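Iron aquisition yersiniabactin synthesis enzyme, YbtT (Escherichia coli, PDB 6BA9) acts as a type II thioesterase of low specificity that maintains production of the metallophore yersiniabactin by its NRPS/PKS pathway. Local coordinates at residues Pro5-Arg10 with Gln37-Ala42; His16-Pro21 with Thr82-Ala87; His119-His124 with Glu173-Asp178; Asp178-Cys183 with Arg210-His215. The protein carries 1 engineered substitution. One frame throughout, in Å; residues are numbered along the deposited sequence.

Contact 1. Residues Pro5-Arg10 with Gln37-Ala42; sequences PLWPAR and QLADCA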
loop_
_atom_site.group_PDB
_atom_site.type_symbol
_atom_site.label_atom_id
_atom_site.label_comp_id
_atom_site.label_asym_id
_atom_site.label_seq_id
_atom_site.Cartn_x
_atom_site.Cartn_y
_atom_site.Cartn_z
ATOM N N PRO A 5 -0.370 -10.385 11.549
ATOM C CA PRO A 5 -1.509 -9.749 12.219
ATOM C C PRO A 5 -1.068 -8.577 13.082
ATOM O O PRO A 5 -0.073 -8.662 13.808
ATOM C CB PRO A 5 -2.071 -10.884 13.088
ATOM C CG PRO A 5 -0.892 -11.734 13.376
ATOM C CD PRO A 5 -0.040 -11.696 12.136
ATOM N N LEU A 6 -1.804 -7.465 12.990
ATOM C CA LEU A 6 -1.595 -6.310 13.861
ATOM C C LEU A 6 -2.716 -6.144 14.873
ATOM O O LEU A 6 -2.450 -5.886 16.055
ATOM C CB LEU A 6 -1.457 -5.012 13.054
ATOM C CG LEU A 6 -0.307 -4.894 12.043
ATOM C CD1 LEU A 6 -0.247 -3.509 11.435
ATOM C CD2 LEU A 6 1.031 -5.241 12.679
ATOM N N TRP A 7 -3.967 -6.264 14.438
ATOM C CA TRP A 7 -5.121 -6.245 15.334
ATOM C C TRP A 7 -5.943 -7.508 15.142
ATOM O O TRP A 7 -6.187 -7.924 14.004
ATOM C CB TRP A 7 -6.103 -5.088 15.066
ATOM C CG TRP A 7 -5.581 -3.710 15.071
ATOM C CD1 TRP A 7 -4.455 -3.238 15.686
ATOM C CD2 TRP A 7 -6.167 -2.599 14.401
ATOM N NE1 TRP A 7 -4.314 -1.902 15.433
ATOM C CE2 TRP A 7 -5.352 -1.484 14.644
ATOM C CE3 TRP A 7 -7.312 -2.440 13.619
ATOM C CZ2 TRP A 7 -5.639 -0.226 14.131
ATOM C CZ3 TRP A 7 -7.589 -1.199 13.100
ATOM C CH2 TRP A 7 -6.759 -0.101 13.365
ATOM N N PRO A 8 -6.458 -8.090 16.215
ATOM C CA PRO A 8 -7.503 -9.093 16.070
ATOM C C PRO A 8 -8.843 -8.397 15.907
ATOM O O PRO A 8 -9.023 -7.238 16.293
ATOM C CB PRO A 8 -7.437 -9.818 17.416
ATOM C CG PRO A 8 -7.128 -8.715 18.361
ATOM C CD PRO A 8 -6.202 -7.777 17.634
ATOM N N ALA A 9 -9.792 -9.107 15.307
ATOM C CA ALA A 9 -11.140 -8.580 15.257
ATOM C C ALA A 9 -11.676 -8.444 16.677
ATOM O O ALA A 9 -11.316 -9.214 17.574
ATOM C CB ALA A 9 -12.046 -9.516 14.459
ATOM N N ARG A 10 -12.530 -7.450 16.887
ATOM C CA ARG A 10 -13.180 -7.317 18.184
ATOM C C ARG A 10 -14.640 -6.937 18.006
ATOM O O ARG A 10 -15.108 -6.589 16.915
ATOM C CB ARG A 10 -12.467 -6.313 19.097
ATOM C CG ARG A 10 -12.602 -4.881 18.662
ATOM C CD ARG A 10 -11.912 -3.950 19.644
ATOM N NE ARG A 10 -12.075 -2.549 19.305
ATOM C CZ ARG A 10 -11.390 -1.565 19.880
ATOM N NH1 ARG A 10 -10.490 -1.840 20.813
ATOM N NH2 ARG A 10 -11.592 -0.310 19.520
ATOM N N GLN A 37 -5.952 -0.071 18.850
ATOM C CA GLN A 37 -6.882 -0.520 17.822
ATOM C C GLN A 37 -7.907 0.574 17.532
ATOM O O GLN A 37 -8.640 1.008 18.431
ATOM C CB GLN A 37 -7.555 -1.814 18.264
ATOM C CG GLN A 37 -8.545 -2.362 17.270
ATOM C CD GLN A 37 -8.740 -3.859 17.395
ATOM O OE1 GLN A 37 -8.195 -4.503 18.295
ATOM N NE2 GLN A 37 -9.505 -4.425 16.484
ATOM N N LEU A 38 -7.964 1.024 16.279
ATOM C CA LEU A 38 -8.782 2.167 15.902
ATOM C C LEU A 38 -10.062 1.799 15.155
ATOM O O LEU A 38 -10.852 2.693 14.814
ATOM C CB LEU A 38 -7.957 3.145 15.070
ATOM C CG LEU A 38 -6.751 3.703 15.823
ATOM C CD1 LEU A 38 -5.840 4.535 14.941
ATOM C CD2 LEU A 38 -7.218 4.566 16.997
ATOM N N ALA A 39 -10.288 0.519 14.899
ATOM C CA ALA A 39 -11.518 0.032 14.291
ATOM C C ALA A 39 -11.632 -1.430 14.673
ATOM O O ALA A 39 -10.650 -2.052 15.075
ATOM C CB ALA A 39 -11.520 0.182 12.764
ATOM N N ASP A 40 -12.844 -1.982 14.551
ATOM C CA ASP A 40 -13.108 -3.315 15.093
ATOM C C ASP A 40 -12.702 -4.475 14.172
ATOM O O ASP A 40 -12.731 -5.636 14.610
ATOM C CB ASP A 40 -14.589 -3.429 15.445
ATOM C CG ASP A 40 -14.979 -2.557 16.639
ATOM O OD1 ASP A 40 -14.097 -2.004 17.326
ATOM O OD2 ASP A 40 -16.193 -2.431 16.864
ATOM N N CYS A 41 -12.336 -4.200 12.922
ATOM C CA CYS A 41 -11.916 -5.255 12.018
ATOM C C CYS A 41 -10.584 -5.830 12.470
ATOM O O CYS A 41 -9.791 -5.160 13.131
ATOM C CB CYS A 41 -11.731 -4.674 10.611
ATOM S SG CYS A 41 -10.637 -3.228 10.509
ATOM N N ALA A 42 -10.332 -7.080 12.084
ATOM C CA ALA A 42 -8.972 -7.588 12.078
ATOM C C ALA A 42 -8.158 -6.751 11.103
ATOM O O ALA A 42 -8.687 -6.224 10.120
ATOM C CB ALA A 42 -8.949 -9.057 11.660
HETATM O O HOH W 1 -14.006 0.438 18.272
#

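Contact 2. Residues His16-Pro21 with Thr82-Ala87; sequences HLVMCP and TPLLLA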
loop_
_atom_site.group_PDB
_atom_site.type_symbol
_atom_site.label_atom_id
_atom_site.label_comp_id
_atom_site.label_asym_id
_atom_site.label_seq_id
_atom_site.Cartn_x
_atom_site.Cartn_y
_atom_site.Cartn_z
ATOM N N HIS A 16 -11.892 -8.105 7.700
ATOM C CA HIS A 16 -10.439 -8.233 7.750
ATOM C C HIS A 16 -9.850 -7.238 6.764
ATOM O O HIS A 16 -10.121 -7.314 5.560
ATOM C CB HIS A 16 -10.001 -9.655 7.410
ATOM C CG HIS A 16 -8.552 -9.929 7.653
ATOM N ND1 HIS A 16 -8.000 -11.173 7.435
ATOM C CD2 HIS A 16 -7.530 -9.133 8.061
ATOM C CE1 HIS A 16 -6.710 -11.140 7.723
ATOM N NE2 HIS A 16 -6.406 -9.921 8.135
ATOM N N LEU A 17 -9.109 -6.268 7.288
ATOM C CA LEU A 17 -8.426 -5.247 6.497
ATOM C C LEU A 17 -6.956 -5.640 6.363
ATOM O O LEU A 17 -6.284 -5.904 7.363
ATOM C CB LEU A 17 -8.573 -3.884 7.184
ATOM C CG LEU A 17 -7.831 -2.680 6.625
ATOM C CD1 LEU A 17 -8.275 -2.340 5.228
ATOM C CD2 LEU A 17 -8.043 -1.480 7.544
ATOM N N VAL A 18 -6.475 -5.719 5.120
ATOM C CA VAL A 18 -5.105 -6.099 4.786
ATOM C C VAL A 18 -4.415 -4.893 4.161
ATOM O O VAL A 18 -4.870 -4.374 3.129
ATOM C CB VAL A 18 -5.100 -7.299 3.830
ATOM C CG1 VAL A 18 -3.676 -7.643 3.366
ATOM C CG2 VAL A 18 -5.725 -8.510 4.498
ATOM N N MET A 19 -3.335 -4.438 4.793
ATOM C CA MET A 19 -2.641 -3.226 4.393
ATOM C C MET A 19 -1.324 -3.542 3.707
ATOM O O MET A 19 -0.460 -4.204 4.296
ATOM C CB MET A 19 -2.355 -2.352 5.616
ATOM C CG MET A 19 -1.563 -1.098 5.310
ATOM S SD MET A 19 -2.527 0.095 4.385
ATOM C CE MET A 19 -1.316 1.384 4.202
ATOM N N CYS A 20 -1.117 -2.973 2.522
ATOM C CA CYS A 20 0.128 -3.059 1.766
ATOM C C CYS A 20 0.971 -1.813 2.024
ATOM O O CYS A 20 0.477 -0.679 1.851
ATOM C CB CYS A 20 -0.190 -3.160 0.274
ATOM S SG CYS A 20 -1.043 -4.696 -0.155
ATOM N N PRO A 21 2.229 -1.961 2.424
ATOM C CA PRO A 21 3.035 -0.803 2.814
ATOM C C PRO A 21 3.655 -0.074 1.621
ATOM O O PRO A 21 3.644 -0.533 0.474
ATOM C CB PRO A 21 4.109 -1.440 3.694
ATOM C CG PRO A 21 4.324 -2.769 3.085
ATOM C CD PRO A 21 2.928 -3.225 2.701
ATOM N N THR A 82 -15.697 -14.065 4.966
ATOM C CA THR A 82 -15.072 -12.930 5.639
ATOM C C THR A 82 -15.097 -11.718 4.714
ATOM O O THR A 82 -14.579 -11.808 3.595
ATOM C CB THR A 82 -13.634 -13.280 5.977
ATOM O OG1 THR A 82 -13.621 -14.284 6.998
ATOM C CG2 THR A 82 -12.839 -12.038 6.454
ATOM N N PRO A 83 -15.672 -10.581 5.115
ATOM C CA PRO A 83 -15.542 -9.363 4.297
ATOM C C PRO A 83 -14.096 -8.892 4.272
ATOM O O PRO A 83 -13.552 -8.510 5.306
ATOM C CB PRO A 83 -16.433 -8.344 5.018
ATOM C CG PRO A 83 -17.297 -9.117 5.923
ATOM C CD PRO A 83 -16.571 -10.375 6.270
ATOM N N LEU A 84 -13.484 -8.907 3.093
ATOM C CA LEU A 84 -12.078 -8.561 2.920
ATOM C C LEU A 84 -11.973 -7.150 2.365
ATOM O O LEU A 84 -12.598 -6.816 1.347
ATOM C CB LEU A 84 -11.401 -9.540 1.963
ATOM C CG LEU A 84 -9.944 -9.207 1.613
ATOM C CD1 LEU A 84 -9.018 -9.373 2.814
ATOM C CD2 LEU A 84 -9.470 -10.079 0.474
ATOM N N LEU A 85 -11.177 -6.326 3.035
ATOM C CA LEU A 85 -10.817 -4.995 2.560
ATOM C C LEU A 85 -9.324 -4.957 2.265
ATOM O O LEU A 85 -8.513 -5.336 3.116
ATOM C CB LEU A 85 -11.159 -3.944 3.622
ATOM C CG LEU A 85 -12.633 -3.879 4.056
ATOM C CD1 LEU A 85 -12.785 -2.943 5.248
ATOM C CD2 LEU A 85 -13.489 -3.402 2.914
ATOM N N LEU A 86 -8.957 -4.535 1.062
ATOM C CA LEU A 86 -7.557 -4.394 0.676
ATOM C C LEU A 86 -7.203 -2.923 0.638
ATOM O O LEU A 86 -7.934 -2.137 0.037
ATOM C CB LEU A 86 -7.313 -4.965 -0.716
ATOM C CG LEU A 86 -7.253 -6.472 -0.812
ATOM C CD1 LEU A 86 -7.356 -6.898 -2.285
ATOM C CD2 LEU A 86 -5.953 -6.962 -0.213
ATOM N N ALA A 87 -6.108 -2.545 1.282
ATOM C CA ALA A 87 -5.653 -1.163 1.317
ATOM C C ALA A 87 -4.163 -1.098 1.006
ATOM O O ALA A 87 -3.416 -2.042 1.267
ATOM C CB ALA A 87 -5.885 -0.546 2.687
#

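Contact 3. Residues His119-His124 with Glu173-Asp178; sequences HAPHLH and ESYHYD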
loop_
_atom_site.group_PDB
_atom_site.type_symbol
_atom_site.label_atom_id
_atom_site.label_comp_id
_atom_site.label_asym_id
_atom_site.label_seq_id
_atom_site.Cartn_x
_atom_site.Cartn_y
_atom_site.Cartn_z
ATOM N N HIS A 119 -0.056 7.808 -7.349
ATOM C CA HIS A 119 -0.487 8.148 -8.696
ATOM C C HIS A 119 -1.102 6.930 -9.387
ATOM O O HIS A 119 -0.805 5.770 -9.073
ATOM C CB HIS A 119 0.701 8.638 -9.522
ATOM C CG HIS A 119 1.772 7.613 -9.653
ATOM N ND1 HIS A 119 2.679 7.360 -8.646
ATOM C CD2 HIS A 119 2.048 6.736 -10.642
ATOM C CE1 HIS A 119 3.471 6.371 -9.018
ATOM N NE2 HIS A 119 3.120 5.980 -10.228
ATOM N N ALA A 120 -1.952 7.201 -10.371
ATOM C CA ALA A 120 -2.654 6.144 -11.082
ATOM C C ALA A 120 -1.717 5.358 -12.009
ATOM O O ALA A 120 -0.641 5.853 -12.381
ATOM C CB ALA A 120 -3.766 6.767 -11.899
ATOM N N PRO A 121 -2.105 4.132 -12.408
ATOM C CA PRO A 121 -1.167 3.263 -13.152
ATOM C C PRO A 121 -0.816 3.714 -14.565
ATOM O O PRO A 121 0.167 3.190 -15.103
ATOM C CB PRO A 121 -1.861 1.895 -13.155
ATOM C CG PRO A 121 -2.783 1.939 -11.970
ATOM C CD PRO A 121 -3.263 3.362 -11.921
ATOM N N HIS A 122 -1.541 4.656 -15.168
ATOM C CA HIS A 122 -1.121 5.200 -16.455
ATOM C C HIS A 122 -0.237 6.427 -16.311
ATOM O O HIS A 122 0.133 7.038 -17.328
ATOM C CB HIS A 122 -2.339 5.526 -17.332
ATOM C CG HIS A 122 -3.223 6.582 -16.759
ATOM N ND1 HIS A 122 -4.060 6.348 -15.688
ATOM C CD2 HIS A 122 -3.422 7.875 -17.115
ATOM C CE1 HIS A 122 -4.730 7.449 -15.407
ATOM N NE2 HIS A 122 -4.350 8.396 -16.250
ATOM N N LEU A 123 0.111 6.803 -15.089
ATOM C CA LEU A 123 0.963 7.941 -14.805
ATOM C C LEU A 123 2.287 7.481 -14.201
ATOM O O LEU A 123 2.488 6.299 -13.909
ATOM C CB LEU A 123 0.250 8.901 -13.855
ATOM C CG LEU A 123 -1.126 9.420 -14.292
ATOM C CD1 LEU A 123 -1.731 10.291 -13.236
ATOM C CD2 LEU A 123 -1.022 10.188 -15.609
ATOM N N HIS A 124 3.201 8.431 -14.044
ATOM C CA HIS A 124 4.437 8.229 -13.299
ATOM C C HIS A 124 4.470 9.175 -12.107
ATOM O O HIS A 124 3.905 10.271 -12.144
ATOM C CB HIS A 124 5.666 8.514 -14.179
ATOM C CG HIS A 124 5.723 7.701 -15.435
ATOM N ND1 HIS A 124 6.335 6.469 -15.499
ATOM C CD2 HIS A 124 5.280 7.966 -16.687
ATOM C CE1 HIS A 124 6.241 5.997 -16.733
ATOM N NE2 HIS A 124 5.611 6.889 -17.474
ATOM N N GLU A 173 8.471 2.144 -9.627
ATOM C CA GLU A 173 8.655 3.087 -10.733
ATOM C C GLU A 173 8.491 2.427 -12.101
ATOM O O GLU A 173 8.044 3.082 -13.061
ATOM C CB GLU A 173 10.022 3.775 -10.586
ATOM C CG GLU A 173 10.052 4.685 -9.376
ATOM C CD GLU A 173 11.379 5.341 -9.123
ATOM O OE1 GLU A 173 12.359 5.089 -9.866
ATOM O OE2 GLU A 173 11.449 6.091 -8.133
ATOM N N SER A 174 8.817 1.145 -12.216
ATOM C CA SER A 174 8.692 0.451 -13.492
ATOM C C SER A 174 7.266 0.010 -13.766
ATOM O O SER A 174 6.970 -0.417 -14.889
ATOM C CB SER A 174 9.644 -0.744 -13.553
ATOM O OG SER A 174 9.293 -1.746 -12.621
ATOM N N TYR A 175 6.387 0.121 -12.773
ATOM C CA TYR A 175 4.975 -0.227 -12.901
ATOM C C TYR A 175 4.248 0.894 -13.627
ATOM O O TYR A 175 4.158 2.020 -13.120
ATOM C CB TYR A 175 4.390 -0.446 -11.505
ATOM C CG TYR A 175 2.903 -0.705 -11.484
ATOM C CD1 TYR A 175 2.009 0.303 -11.164
ATOM C CD2 TYR A 175 2.384 -1.945 -11.806
ATOM C CE1 TYR A 175 0.658 0.075 -11.137
ATOM C CE2 TYR A 175 1.029 -2.180 -11.773
ATOM C CZ TYR A 175 0.169 -1.157 -11.445
ATOM O OH TYR A 175 -1.199 -1.333 -11.397
ATOM N N HIS A 176 3.741 0.588 -14.816
ATOM C CA HIS A 176 3.126 1.603 -15.649
ATOM C C HIS A 176 2.440 0.914 -16.812
ATOM O O HIS A 176 2.985 -0.041 -17.381
ATOM C CB HIS A 176 4.181 2.572 -16.192
ATOM C CG HIS A 176 3.617 3.623 -17.090
ATOM N ND1 HIS A 176 3.712 3.553 -18.466
ATOM C CD2 HIS A 176 2.931 4.754 -16.813
ATOM C CE1 HIS A 176 3.122 4.611 -18.994
ATOM N NE2 HIS A 176 2.639 5.355 -18.016
ATOM N N TYR A 177 1.261 1.410 -17.158
ATOM C CA TYR A 177 0.524 0.966 -18.331
ATOM C C TYR A 177 0.357 2.133 -19.295
ATOM O O TYR A 177 0.238 3.288 -18.884
ATOM C CB TYR A 177 -0.868 0.483 -17.956
ATOM C CG TYR A 177 -0.918 -0.768 -17.109
ATOM C CD1 TYR A 177 -0.791 -2.026 -17.678
ATOM C CD2 TYR A 177 -1.133 -0.691 -15.737
ATOM C CE1 TYR A 177 -0.866 -3.172 -16.895
ATOM C CE2 TYR A 177 -1.212 -1.822 -14.958
ATOM C CZ TYR A 177 -1.070 -3.060 -15.530
ATOM O OH TYR A 177 -1.158 -4.201 -14.744
ATOM N N ASP A 178 0.311 1.825 -20.595
ATOM C CA ASP A 178 0.206 2.912 -21.562
ATOM C C ASP A 178 -1.135 3.625 -21.467
ATOM O O ASP A 178 -1.198 4.837 -21.692
ATOM C CB ASP A 178 0.432 2.399 -22.980
ATOM C CG ASP A 178 1.888 2.125 -23.272
ATOM O OD1 ASP A 178 2.751 2.645 -22.534
ATOM O OD2 ASP A 178 2.168 1.394 -24.249
HETATM O O HOH W 2 4.981 4.034 -11.301
HETATM O O HOH W 3 0.196 6.007 -19.932
HETATM O O HOH W 4 2.135 3.922 -12.468
HETATM O O HOH W 5 8.395 5.852 -13.520
#

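Contact 4. Residues Asp178-Cys183 with Arg210-His215; sequences DSPDVC and RQWLSH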
loop_
_atom_site.group_PDB
_atom_site.type_symbol
_atom_site.label_atom_id
_atom_site.label_comp_id
_atom_site.label_asym_id
_atom_site.label_seq_id
_atom_site.Cartn_x
_atom_site.Cartn_y
_atom_site.Cartn_z
ATOM N N ASP A 178 0.311 1.825 -20.595
ATOM C CA ASP A 178 0.206 2.912 -21.562
ATOM C C ASP A 178 -1.135 3.625 -21.467
ATOM O O ASP A 178 -1.198 4.837 -21.692
ATOM C CB ASP A 178 0.432 2.399 -22.980
ATOM C CG ASP A 178 1.888 2.125 -23.272
ATOM O OD1 ASP A 178 2.751 2.645 -22.534
ATOM O OD2 ASP A 178 2.168 1.394 -24.249
ATOM N N SER A 179 -2.204 2.911 -21.131
ATOM C CA SER A 179 -3.514 3.534 -21.040
ATOM C C SER A 179 -4.412 2.680 -20.156
ATOM O O SER A 179 -4.193 1.470 -20.022
ATOM C CB SER A 179 -4.136 3.706 -22.435
ATOM O OG SER A 179 -5.241 2.853 -22.612
ATOM N N PRO A 180 -5.445 3.280 -19.558
ATOM C CA PRO A 180 -6.393 2.503 -18.736
ATOM C C PRO A 180 -7.147 1.428 -19.495
ATOM O O PRO A 180 -7.723 0.533 -18.865
ATOM C CB PRO A 180 -7.347 3.575 -18.186
ATOM C CG PRO A 180 -6.608 4.884 -18.360
ATOM C CD PRO A 180 -5.782 4.713 -19.586
ATOM N N ASP A 181 -7.180 1.476 -20.823
ATOM C CA ASP A 181 -7.949 0.472 -21.542
ATOM C C ASP A 181 -7.201 -0.836 -21.727
ATOM O O ASP A 181 -7.743 -1.754 -22.351
ATOM C CB ASP A 181 -8.450 1.017 -22.883
ATOM C CG ASP A 181 -7.340 1.274 -23.872
ATOM O OD1 ASP A 181 -6.185 0.862 -23.634
ATOM O OD2 ASP A 181 -7.636 1.896 -24.916
ATOM N N VAL A 182 -5.987 -0.950 -21.184
ATOM C CA VAL A 182 -5.243 -2.201 -21.223
ATOM C C VAL A 182 -5.974 -3.326 -20.508
ATOM O O VAL A 182 -5.756 -4.499 -20.830
ATOM C CB VAL A 182 -3.807 -1.996 -20.677
ATOM C CG1 VAL A 182 -3.119 -3.326 -20.426
ATOM C CG2 VAL A 182 -2.982 -1.162 -21.663
ATOM N N CYS A 183 -6.848 -3.023 -19.552
ATOM C CA CYS A 183 -7.681 -4.074 -18.984
ATOM C C CYS A 183 -9.006 -3.487 -18.532
ATOM O O CYS A 183 -9.165 -2.262 -18.466
ATOM C CB CYS A 183 -7.007 -4.747 -17.799
ATOM S SG CYS A 183 -6.772 -3.588 -16.442
ATOM N N ARG A 210 -9.615 7.230 -11.125
ATOM C CA ARG A 210 -10.983 7.014 -11.567
ATOM C C ARG A 210 -11.040 6.427 -12.968
ATOM O O ARG A 210 -12.079 5.878 -13.342
ATOM C CB ARG A 210 -11.793 8.311 -11.463
ATOM C CG ARG A 210 -12.001 8.788 -10.020
ATOM C CD ARG A 210 -12.912 10.023 -9.908
ATOM N NE ARG A 210 -12.321 11.161 -10.595
ATOM C CZ ARG A 210 -12.646 11.581 -11.816
ATOM N NH1 ARG A 210 -13.607 10.970 -12.489
ATOM N NH2 ARG A 210 -11.995 12.608 -12.340
ATOM N N GLN A 211 -9.949 6.481 -13.728
ATOM C CA GLN A 211 -9.906 5.840 -15.038
ATOM C C GLN A 211 -9.963 4.324 -14.929
ATOM O O GLN A 211 -10.325 3.648 -15.903
ATOM C CB GLN A 211 -8.625 6.221 -15.783
ATOM C CG GLN A 211 -8.445 7.709 -16.090
ATOM C CD GLN A 211 -9.299 8.157 -17.235
ATOM O OE1 GLN A 211 -9.694 7.349 -18.072
ATOM N NE2 GLN A 211 -9.589 9.443 -17.284
ATOM N N TRP A 212 -9.629 3.775 -13.758
ATOM C CA TRP A 212 -9.412 2.343 -13.567
ATOM C C TRP A 212 -10.481 1.671 -12.712
ATOM O O TRP A 212 -10.435 0.446 -12.525
ATOM C CB TRP A 212 -8.040 2.150 -12.893
ATOM C CG TRP A 212 -6.900 2.587 -13.719
ATOM C CD1 TRP A 212 -6.399 3.850 -13.836
ATOM C CD2 TRP A 212 -6.108 1.764 -14.578
ATOM N NE1 TRP A 212 -5.334 3.857 -14.708
ATOM C CE2 TRP A 212 -5.146 2.587 -15.183
ATOM C CE3 TRP A 212 -6.126 0.401 -14.896
ATOM C CZ2 TRP A 212 -4.202 2.096 -16.069
ATOM C CZ3 TRP A 212 -5.192 -0.076 -15.775
ATOM C CH2 TRP A 212 -4.241 0.764 -16.356
ATOM N N LEU A 213 -11.438 2.425 -12.175
ATOM C CA LEU A 213 -12.304 1.967 -11.096
ATOM C C LEU A 213 -13.741 2.355 -11.412
ATOM O O LEU A 213 -14.052 3.546 -11.531
ATOM C CB LEU A 213 -11.852 2.599 -9.775
ATOM C CG LEU A 213 -10.411 2.318 -9.347
ATOM C CD1 LEU A 213 -10.025 3.200 -8.149
ATOM C CD2 LEU A 213 -10.242 0.844 -9.008
ATOM N N SER A 214 -14.618 1.360 -11.549
ATOM C CA SER A 214 -16.018 1.627 -11.908
ATOM C C SER A 214 -16.862 2.174 -10.766
ATOM O O SER A 214 -17.877 2.851 -11.021
ATOM C CB SER A 214 -16.657 0.345 -12.428
ATOM O OG SER A 214 -15.986 -0.043 -13.605
ATOM N N HIS A 215 -16.509 1.898 -9.516
ATOM C CA HIS A 215 -17.331 2.235 -8.354
ATOM C C HIS A 215 -16.392 2.856 -7.333
ATOM O O HIS A 215 -15.769 2.141 -6.535
ATOM C CB HIS A 215 -18.052 1.012 -7.807
ATOM C CG HIS A 215 -18.965 0.385 -8.810
ATOM N ND1 HIS A 215 -18.759 -0.880 -9.316
ATOM C CD2 HIS A 215 -20.057 0.874 -9.439
ATOM C CE1 HIS A 215 -19.698 -1.149 -10.210
ATOM N NE2 HIS A 215 -20.495 -0.103 -10.302
#

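Contact 1. Residues Pro5-Arg10 with Gln37-Ala42
D40 OD1 is held by two partners, R10 NE and a water molecule. The NE-H of R10 makes a nearly straight salt bridge of 2.9 Å to D40 OD1 (174°). It leaves in the guanidinium plane yet arrives from above the carboxylate, the two planes standing 71° apart. The water donates to the same oxygen and accepts from R10 NH2, so the ion pair is closed into a small cycle. At the backbone, R10 N also donates to D40 O (2.9 Å). The guanidinium is further steadied by Q37, whose CG lies over its centre and whose amide stacks on it, the planes only 9° apart. Q37 CG is anti to its backbone N and the chain runs out extended; Q37 NE2 donates to P8 O (2.9 Å) and to A39 O (3.0 Å). W7 supplies the apolar half. Q37 CA sits 3.9 Å from the centroid of its five-membered ring in a CH-pi contact, while L38 N approaches the same face near the rim, 3.3 Å from W7 CH2. C41 O lies at the ring edge. Beyond the contact, W7 NE1 bonds to W33 O and F237 of helix 233-243 meets the ring. Here L6 and W7 both face L43, forming a classic beta bulge on the outermost, antiparallel strand of an alpha/beta-hydrolase sheet.

Contact 2. Residues His16-Pro21 with Thr82-Ala87
L17 packs on L85 and A87 of the adjoining parallel strand, and its side chain can be traced atom by atom. CB lies on the same face of the sheet as that of M19, and C41 SG is 4.0 Å from L17 CB. CG stands anti to the backbone N (chi1 174°), and chi2 near 62° then swings CD1 toward strand 84-87. There L17 CD1 meets L85 CB at 3.7 Å and A87 CB at 3.9 Å. Further along the same face, M19 SD rests 3.8 Å from A87 CB. V18 and L84 occupy the other face, with V18 CG2 3.8 Å from L84 CD1, and L86 CD2 comes up to V18 CB. The backbones run in regular parallel register through five bonds: H16 N to P83 O, L85 N to H16 O, V18 N to L85 O, A87 N to V18 O, and C20 N to A87 O, the last at 2.8 Å. On the outer side, L17 and M19 also bond to strand 42-46, and H16 NE2 reaches S44 OG. Helix 91-105 covers L84 and L86. The hydrogen bonds across this pair are thus all between main-chain groups, while the side chains meet through hydrocarbon and sulfur, the chemistry of a buried sheet interior.

Contact 3. Residues His119-His124 with Glu173-Asp178
P121 and H122, the middle of a type I beta turn from A120 to L123, run beside H176 and Y177, with Y177 N donating to P121 O (2.9 Å) and H122 CA lying 3.4 Å from Y177 O. On the apolar side, P121 CB touches two tyrosines, Y175 CE1 and Y177 CD2, both at 3.7 Å; it meets the edge of the Y177 ring. P121 and Y175 lie side by side and point the same way. On the other side, H176 carries the contact. Chi1 of 178° sets H176 CG anti to the backbone N; the ring carried there forms an offset stack with H124, centroids 4.0 Å apart and planes at 16°, with H124 NE2 above the rim. The edge of the H176 ring faces main-chain oxygens: H176 CD2 is 3.3 Å from L123 O, and H176 NE2 gives a weak hydrogen bond of 3.1 Å to H122 O. A water connects H124 ND1 with E173 O, tying the loop to the last turn of the helix. The contact thus joins the loop that follows strand 112-116 to the exit of helix 155-174, and both tyrosines reach helix 91-105, where their hydroxyls bond to E98 OE2.

Contact 4. Residues Asp178-Cys183 with Arg210-His215
A chi1 of -64° places W212 CG beside its backbone N, and chi2 of 84° turns the indole so that P180 comes over one face. P180 CA stands 3.7 Å from the centroid of the six-membered ring, a CH-pi contact only 20° off the normal, with W212 CZ2 its closest ring atom at 3.5 Å. The proline ring runs on past the indole, P180 CB lying 3.9 Å from W212 CE2 and P180 CG reaching Q211 CB at 3.5 Å. C183 comes in at the edge instead: its SG, set between the backbone N and the carbonyl carbon, is 3.9 Å from W212 CZ3 in a sulfur-aromatic contact. The P180 loop is itself shaped by S179, whose OG accepts from D181 N (3.0 Å). The Y177 ring also meets the indole, and W212 NE1 bonds to H122 ND1. Proline on tryptophan here joins an ST turn, which overlaps the start of the 3-10 segment 180-182, to the loop that precedes strand 216-222, surface packing between connections of an alpha/beta-hydrolase fold.

Contact 2 is the buried one, two central parallel strands joined by main-chain bonds and apolar side chains. Contact 1, partly buried, lies toward the sheet's antiparallel edge and adds a salt bridge and a bonded amide. The two touch, for A42 O lies 2.9 Å from L17 N, a probable hydrogen bond, and both reach the same sheet. Contact 3, partly buried, and contact 4, at the surface, lie among connecting loops about 32 Å centre to centre from contact 1 and depend on rings and prolines: stacked imidazoles in contact 3, an indole under proline in contact 4. They share D178, and H122 ND1 lies 3.0 Å from W212 NE1, a probable hydrogen bond, so the two adjoin.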